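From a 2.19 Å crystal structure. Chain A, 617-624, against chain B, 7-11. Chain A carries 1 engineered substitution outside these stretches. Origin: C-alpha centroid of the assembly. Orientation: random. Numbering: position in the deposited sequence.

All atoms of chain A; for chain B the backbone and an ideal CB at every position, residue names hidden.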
# COMPACT_ATOMS: atom_id res chain seq x y z
N GLN A 617 -2.49 4.67 17.55
CA GLN A 617 -2.68 6.06 18.00
C GLN A 617 -2.67 7.07 16.83
O GLN A 617 -3.45 8.03 16.84
CB GLN A 617 -1.69 6.46 19.12
CG GLN A 617 -0.41 7.24 18.79
CD GLN A 617 0.48 7.43 20.01
OE1 GLN A 617 -0.01 7.55 21.14
NE2 GLN A 617 1.82 7.50 19.79
N ALA A 618 -1.82 6.81 15.85
CA ALA A 618 -1.74 7.62 14.63
C ALA A 618 -3.04 7.70 13.81
O ALA A 618 -3.24 8.68 13.10
CB ALA A 618 -0.60 7.15 13.75
N TRP A 619 -3.90 6.70 13.92
CA TRP A 619 -5.18 6.66 13.19
C TRP A 619 -6.33 7.44 13.87
O TRP A 619 -7.47 7.44 13.35
CB TRP A 619 -5.62 5.23 12.95
CG TRP A 619 -4.53 4.29 12.49
CD1 TRP A 619 -3.42 4.60 11.77
CD2 TRP A 619 -4.48 2.88 12.71
NE1 TRP A 619 -2.67 3.47 11.54
CE2 TRP A 619 -3.30 2.40 12.11
CE3 TRP A 619 -5.32 1.97 13.38
CZ2 TRP A 619 -2.93 1.05 12.14
CZ3 TRP A 619 -4.97 0.62 13.41
CH2 TRP A 619 -3.78 0.18 12.79
N ILE A 620 -6.07 8.10 15.00
CA ILE A 620 -7.04 9.06 15.60
C ILE A 620 -7.43 10.15 14.57
O ILE A 620 -8.59 10.59 14.57
CB ILE A 620 -6.50 9.66 16.93
CG1 ILE A 620 -6.54 8.60 18.03
CG2 ILE A 620 -7.31 10.89 17.38
CD1 ILE A 620 -5.76 8.94 19.30
N SER A 621 -6.48 10.54 13.71
CA SER A 621 -6.72 11.43 12.56
C SER A 621 -7.88 10.95 11.65
O SER A 621 -8.62 11.76 11.12
CB SER A 621 -5.41 11.58 11.72
OG SER A 621 -5.18 10.38 10.93
N GLU A 622 -8.01 9.64 11.48
CA GLU A 622 -9.01 9.04 10.60
C GLU A 622 -10.34 8.66 11.27
O GLU A 622 -11.40 8.81 10.65
CB GLU A 622 -8.43 7.79 9.95
CG GLU A 622 -9.27 7.19 8.82
CD GLU A 622 -9.35 8.06 7.58
OE1 GLU A 622 -8.52 8.99 7.43
OE2 GLU A 622 -10.22 7.78 6.71
N TYR A 623 -10.28 8.12 12.49
CA TYR A 623 -11.46 7.56 13.17
C TYR A 623 -11.99 8.42 14.33
O TYR A 623 -13.14 8.23 14.75
CB TYR A 623 -11.13 6.17 13.74
CG TYR A 623 -10.56 5.16 12.74
CD1 TYR A 623 -11.08 5.03 11.44
CD2 TYR A 623 -9.53 4.31 13.11
CE1 TYR A 623 -10.58 4.09 10.55
CE2 TYR A 623 -9.02 3.36 12.23
CZ TYR A 623 -9.53 3.25 10.95
OH TYR A 623 -9.01 2.32 10.08
N GLY A 624 -11.17 9.35 14.83
CA GLY A 624 -11.48 10.06 16.06
C GLY A 624 -10.91 9.38 17.29
O GLY A 624 -10.35 8.29 17.20
N UNK B 7 3.71 4.52 4.98
CA UNK B 7 4.31 3.21 5.42
C UNK B 7 3.74 2.66 6.74
O UNK B 7 4.03 1.51 7.11
CB UNK B 7 5.82 3.37 5.58
N UNK B 8 2.94 3.46 7.45
CA UNK B 8 2.28 3.04 8.70
C UNK B 8 0.74 3.16 8.69
O UNK B 8 0.10 3.12 9.75
CB UNK B 8 2.83 3.88 9.86
N UNK B 9 0.13 3.26 7.51
CA UNK B 9 -1.32 3.11 7.39
C UNK B 9 -1.71 1.67 7.73
O UNK B 9 -0.87 0.77 7.64
CB UNK B 9 -1.79 3.48 5.98
N UNK B 10 -2.98 1.45 8.14
CA UNK B 10 -3.49 0.08 8.11
C UNK B 10 -3.82 -0.25 6.65
O UNK B 10 -4.94 0.01 6.18
CB UNK B 10 -4.71 -0.09 9.01
N UNK B 11 -2.82 -0.80 5.96
CA UNK B 11 -2.90 -1.14 4.53
C UNK B 11 -2.13 -2.45 4.27
O UNK B 11 -1.19 -2.77 5.01
CB UNK B 11 -2.34 -0.01 3.67

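Position 7 lies far from this part of chain A. Its ideal CB has nothing of the chain A stretch within 5.5 Å, and its phi/psi of -64/-9 suit almost any L-residue. The residue is Thr B7, with chi1 near p; its OG1 is hydrogen-bonded elsewhere in the structure.

Position 8 meets chain A first through its backbone. Its carbonyl oxygen lies at the edge of the Trp A619 indole, near the ring plane, where the N-H is directed: NE1 of Trp A619 is 3.3 Å from O of position 8, with an N-H...O angle of 172°. The long distance makes this a weak hydrogen bond, but because a main-chain atom accepts it, it does not dictate the residue. CA-to-CB points sideways, so a short side chain would gain little from chain A, whereas a long, flexible one could reach the methyl of Ala A618. Met, Gln, Lys or Arg would all be reasonable. The residue is Arg B8. With chi1 at p and chi2 and chi3 at t, the extended chain brings its end nearer, and the flat guanidinium lays one face over the methyl, CZ of Arg B8 being 4.1 Å from CB of Ala A618. The methyl packs on the face while the N-H groups point outward in the plane; NE and NH2 find their hydrogen bonds just outside these stretches.

At position 9 CA-to-CB points away from chain A, so many side chains would be tolerated as far as this stretch is concerned. Leu B9 occupies it; its side chain comes nearest with CB, 5.6 Å from NE1 of Trp A619.

Position 10 turns its CB toward chain A. The ideal CB is 3.8 Å from CZ2 of Trp A619 and 5.0 Å from OH of Tyr A623, so the surface on offer is largely aromatic. A compact apolar side chain would suit it, such as Ala, Val or Pro, and a phi of -77° is compatible with proline. Pro B10 is found here. Its CD sits over one face of the indole, 3.8 Å from the centroid of the Trp A619 five-membered ring and 26° off the normal, a CH-pi contact favoured by the slightly polarised C-H bonds beside the proline nitrogen. CG of Pro B10 reaches to 4.1 Å from OH of Tyr A623.

Position 11 is again out of reach. Its extended phi/psi of -143/154 are congenial to beta-branched residues, though not exclusively, and the residue is Ile B11.

Chain B, residues 7-11: TRLPI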
# COMPACT_ATOMS: atom_id res chain seq x y z
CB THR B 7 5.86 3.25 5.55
OG1 THR B 7 6.25 4.22 6.54
CG2 THR B 7 6.53 3.60 4.20
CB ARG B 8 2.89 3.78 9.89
CG ARG B 8 2.71 5.28 9.84
CD ARG B 8 3.26 5.94 11.06
NE ARG B 8 2.91 7.36 11.04
CZ ARG B 8 2.99 8.18 12.08
NH1 ARG B 8 3.42 7.76 13.27
NH2 ARG B 8 2.62 9.46 11.93
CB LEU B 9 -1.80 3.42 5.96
CG LEU B 9 -1.52 4.80 5.37
CD1 LEU B 9 -2.07 4.91 3.94
CD2 LEU B 9 -2.11 5.89 6.24
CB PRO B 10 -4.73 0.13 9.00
CG PRO B 10 -5.16 1.56 8.98
CD PRO B 10 -4.03 2.43 8.50
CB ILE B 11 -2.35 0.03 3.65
CG1 ILE B 11 -2.80 -0.11 2.19
CG2 ILE B 11 -0.83 0.14 3.77
CD1 ILE B 11 -2.52 1.10 1.33
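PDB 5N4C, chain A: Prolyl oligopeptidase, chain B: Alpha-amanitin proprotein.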